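Local coordinates for protein peptidoglycan hydrolase FlgJ (Sphingomonas sp. A1, PDB 2ZYC) that probably hydrolyses, through this C-terminal family 73 glycosidase domain, the peptidoglycan layer so that the flagellar rod can be assembled in the periplasm, at residues A[103-112]-A[123-131]. The protein carries 2 engineered substitutions. Residues are numbered along the deposited sequence; the frame is centred on the assembly and turned at random.
Sequences VGNSPRYAKV and RALQEGGYA
The Y109 ring lies against the backbone where helix 118-127 ends: CE1 sits 3.7 Å from G128 CA, while the carbonyl O of L125 meets the ring at its edge, near the ring plane. The hydroxyl end reaches the Y130 backbone and CB, with Y109 OH 3.4 Å from Y130 CA. Closeness here depends on G128 having no side chain, since a CB would run into Y109 CD1. With CG beside its own backbone N (chi1 -65°), the ring swings across to this helix end. The aliphatic part of R108 runs along the carbonyl O of G128, CD 3.2 Å from G128 O. V112 CG2 packs on A124 CB at 3.8 Å and on L125 CD2, and the A124 methyl also meets K111 CB and K111 O.

No direct hydrogen bond crosses the contact; water does that work. One water joins R108 O and A124 O and accepts from K111 N, a second links R108 O to E127 OE2, and a third bridges Y109 OH to G128 O. An alanine in place of Y109 would probably leave this third water without its hydroxyl partner and open a gap beside G128 and L125. The Y109 side chain also touches L102 of helix 92-105, and Y130 OH bonds F54 O. Within this lysozyme-clan glucosaminidase domain, the type I turn 109-112 packs against the last turns of a helix closed by a Schellman motif, G129 at positive phi.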
loop_
_atom_site.group_PDB
_atom_site.type_symbol
_atom_site.label_atom_id
_atom_site.label_comp_id
_atom_site.label_asym_id
_atom_site.label_seq_id
_atom_site.Cartn_x
_atom_site.Cartn_y
_atom_site.Cartn_z
ATOM N N VAL A 103 -6.991 -0.382 8.406
ATOM C CA VAL A 103 -6.833 -1.832 8.343
ATOM C C VAL A 103 -6.720 -2.432 9.753
ATOM O O VAL A 103 -7.193 -3.546 9.995
ATOM C CB VAL A 103 -5.627 -2.210 7.443
ATOM C CG1 VAL A 103 -5.346 -3.710 7.461
ATOM C CG2 VAL A 103 -5.898 -1.749 6.022
ATOM N N GLY A 104 -6.125 -1.675 10.666
ATOM C CA GLY A 104 -5.869 -2.137 12.037
ATOM C C GLY A 104 -7.088 -2.105 12.934
ATOM O O GLY A 104 -7.223 -2.935 13.837
ATOM N N ASN A 105 -7.983 -1.151 12.685
ATOM C CA ASN A 105 -9.153 -0.950 13.543
ATOM C C ASN A 105 -10.480 -1.478 12.990
ATOM O O ASN A 105 -11.331 -1.916 13.771
ATOM C CB ASN A 105 -9.297 0.527 13.950
ATOM C CG ASN A 105 -8.189 0.996 14.871
ATOM O OD1 ASN A 105 -7.387 1.866 14.513
ATOM N ND2 ASN A 105 -8.129 0.416 16.061
ATOM N N SER A 106 -10.659 -1.457 11.666
ATOM C CA SER A 106 -11.928 -1.856 11.054
ATOM C C SER A 106 -12.157 -3.365 11.186
ATOM O O SER A 106 -11.326 -4.158 10.740
ATOM C CB SER A 106 -11.978 -1.440 9.582
ATOM O OG SER A 106 -11.726 -0.050 9.420
ATOM N N PRO A 107 -13.286 -3.771 11.809
ATOM C CA PRO A 107 -13.573 -5.212 11.893
ATOM C C PRO A 107 -13.568 -5.981 10.559
ATOM O O PRO A 107 -13.236 -7.169 10.547
ATOM C CB PRO A 107 -14.968 -5.243 12.530
ATOM C CG PRO A 107 -14.992 -4.015 13.379
ATOM C CD PRO A 107 -14.313 -2.982 12.525
ATOM N N ARG A 108 -13.926 -5.331 9.451
ATOM C CA ARG A 108 -13.922 -6.020 8.153
ATOM C C ARG A 108 -12.522 -6.526 7.778
ATOM O O ARG A 108 -12.394 -7.524 7.063
ATOM C CB ARG A 108 -14.495 -5.149 7.028
ATOM C CG ARG A 108 -13.788 -3.823 6.818
ATOM C CD ARG A 108 -14.515 -2.917 5.812
ATOM N NE ARG A 108 -15.884 -2.610 6.230
ATOM C CZ ARG A 108 -16.648 -1.647 5.709
ATOM N NH1 ARG A 108 -16.196 -0.867 4.730
ATOM N NH2 ARG A 108 -17.881 -1.462 6.175
ATOM N N TYR A 109 -11.494 -5.839 8.274
ATOM C CA TYR A 109 -10.092 -6.211 8.027
ATOM C C TYR A 109 -9.457 -7.036 9.155
ATOM O O TYR A 109 -8.232 -7.201 9.194
ATOM C CB TYR A 109 -9.239 -4.956 7.756
ATOM C CG TYR A 109 -9.607 -4.224 6.484
ATOM C CD1 TYR A 109 -9.364 -4.791 5.239
ATOM C CD2 TYR A 109 -10.194 -2.961 6.528
ATOM C CE1 TYR A 109 -9.707 -4.123 4.062
ATOM C CE2 TYR A 109 -10.541 -2.286 5.362
ATOM C CZ TYR A 109 -10.298 -2.876 4.135
ATOM O OH TYR A 109 -10.631 -2.212 2.976
ATOM N N ALA A 110 -10.280 -7.565 10.060
ATOM C CA ALA A 110 -9.772 -8.260 11.256
ATOM C C ALA A 110 -8.884 -9.461 10.932
ATOM O O ALA A 110 -8.048 -9.852 11.744
ATOM C CB ALA A 110 -10.928 -8.693 12.156
ATOM N N LYS A 111 -9.069 -10.038 9.746
ATOM C CA LYS A 111 -8.300 -11.214 9.326
ATOM C C LYS A 111 -6.879 -10.896 8.835
ATOM O O LYS A 111 -6.060 -11.800 8.654
ATOM C CB LYS A 111 -9.081 -12.005 8.266
ATOM C CG LYS A 111 -10.247 -12.824 8.835
ATOM C CD LYS A 111 -9.724 -13.950 9.716
ATOM C CE LYS A 111 -10.843 -14.782 10.329
ATOM N NZ LYS A 111 -10.308 -16.064 10.882
ATOM N N VAL A 112 -6.579 -9.616 8.633
ATOM C CA VAL A 112 -5.239 -9.222 8.193
ATOM C C VAL A 112 -4.155 -9.517 9.238
ATOM O O VAL A 112 -3.105 -10.074 8.914
ATOM C CB VAL A 112 -5.196 -7.734 7.778
ATOM C CG1 VAL A 112 -3.769 -7.287 7.486
ATOM C CG2 VAL A 112 -6.062 -7.511 6.553
ATOM N N ARG A 123 -5.827 -12.129 0.449
ATOM C CA ARG A 123 -7.195 -12.636 0.627
ATOM C C ARG A 123 -7.922 -11.927 1.773
ATOM O O ARG A 123 -9.104 -11.614 1.651
ATOM C CB ARG A 123 -7.196 -14.153 0.848
ATOM C CG ARG A 123 -6.789 -14.983 -0.376
ATOM C CD ARG A 123 -7.058 -16.493 -0.197
ATOM N NE ARG A 123 -6.707 -17.009 1.132
ATOM C CZ ARG A 123 -5.566 -17.621 1.448
ATOM N NH1 ARG A 123 -4.613 -17.803 0.544
ATOM N NH2 ARG A 123 -5.369 -18.044 2.688
ATOM N N ALA A 124 -7.206 -11.668 2.872
ATOM C CA ALA A 124 -7.780 -10.960 4.031
ATOM C C ALA A 124 -8.187 -9.524 3.682
ATOM O O ALA A 124 -9.232 -9.044 4.127
ATOM C CB ALA A 124 -6.821 -10.981 5.225
ATOM N N LEU A 125 -7.368 -8.854 2.872
ATOM C CA LEU A 125 -7.703 -7.513 2.386
ATOM C C LEU A 125 -8.924 -7.562 1.473
ATOM O O LEU A 125 -9.821 -6.727 1.586
ATOM C CB LEU A 125 -6.531 -6.914 1.610
ATOM C CG LEU A 125 -5.320 -6.469 2.428
ATOM C CD1 LEU A 125 -4.187 -6.156 1.457
ATOM C CD2 LEU A 125 -5.665 -5.259 3.300
ATOM N N GLN A 126 -8.946 -8.539 0.570
ATOM C CA GLN A 126 -10.063 -8.696 -0.351
ATOM C C GLN A 126 -11.376 -8.970 0.387
ATOM O O GLN A 126 -12.421 -8.416 0.032
ATOM C CB GLN A 126 -9.763 -9.788 -1.369
ATOM C CG GLN A 126 -10.556 -9.650 -2.654
ATOM C CD GLN A 126 -9.947 -10.437 -3.790
ATOM O OE1 GLN A 126 -8.753 -10.735 -3.782
ATOM N NE2 GLN A 126 -10.765 -10.778 -4.782
ATOM N N GLU A 127 -11.319 -9.813 1.421
ATOM C CA GLU A 127 -12.501 -10.079 2.261
ATOM C C GLU A 127 -13.014 -8.807 2.936
ATOM O O GLU A 127 -14.227 -8.605 3.085
ATOM C CB GLU A 127 -12.195 -11.152 3.318
ATOM C CG GLU A 127 -13.327 -11.376 4.339
ATOM C CD GLU A 127 -12.955 -12.360 5.438
ATOM O OE1 GLU A 127 -12.288 -13.374 5.144
ATOM O OE2 GLU A 127 -13.349 -12.123 6.603
ATOM N N GLY A 128 -12.088 -7.958 3.359
ATOM C CA GLY A 128 -12.424 -6.678 3.952
ATOM C C GLY A 128 -13.005 -5.682 2.964
ATOM O O GLY A 128 -13.502 -4.644 3.375
ATOM N N GLY A 129 -12.936 -5.999 1.669
ATOM C CA GLY A 129 -13.420 -5.106 0.616
ATOM C C GLY A 129 -12.411 -4.069 0.151
ATOM O O GLY A 129 -12.787 -3.008 -0.369
ATOM N N TYR A 130 -11.124 -4.355 0.317
ATOM C CA TYR A 130 -10.118 -3.400 -0.141
ATOM C C TYR A 130 -10.230 -3.216 -1.654
ATOM O O TYR A 130 -10.211 -2.081 -2.156
ATOM C CB TYR A 130 -8.686 -3.802 0.270
ATOM C CG TYR A 130 -7.677 -2.910 -0.405
ATOM C CD1 TYR A 130 -7.423 -1.629 0.085
ATOM C CD2 TYR A 130 -7.026 -3.318 -1.570
ATOM C CE1 TYR A 130 -6.528 -0.785 -0.559
ATOM C CE2 TYR A 130 -6.134 -2.477 -2.222
ATOM C CZ TYR A 130 -5.887 -1.222 -1.701
ATOM O OH TYR A 130 -5.019 -0.386 -2.345
ATOM N N ALA A 131 -10.353 -4.342 -2.360
ATOM C CA ALA A 131 -10.552 -4.400 -3.807
ATOM C C ALA A 131 -11.368 -5.648 -4.106
ATOM O O ALA A 131 -11.293 -6.621 -3.358
ATOM C CB ALA A 131 -9.220 -4.479 -4.534
HETATM O O HOH W 1 -10.357 -9.309 6.853
HETATM O O HOH W 2 -14.576 -9.170 6.719
HETATM O O HOH W 3 -13.176 -1.947 2.839
#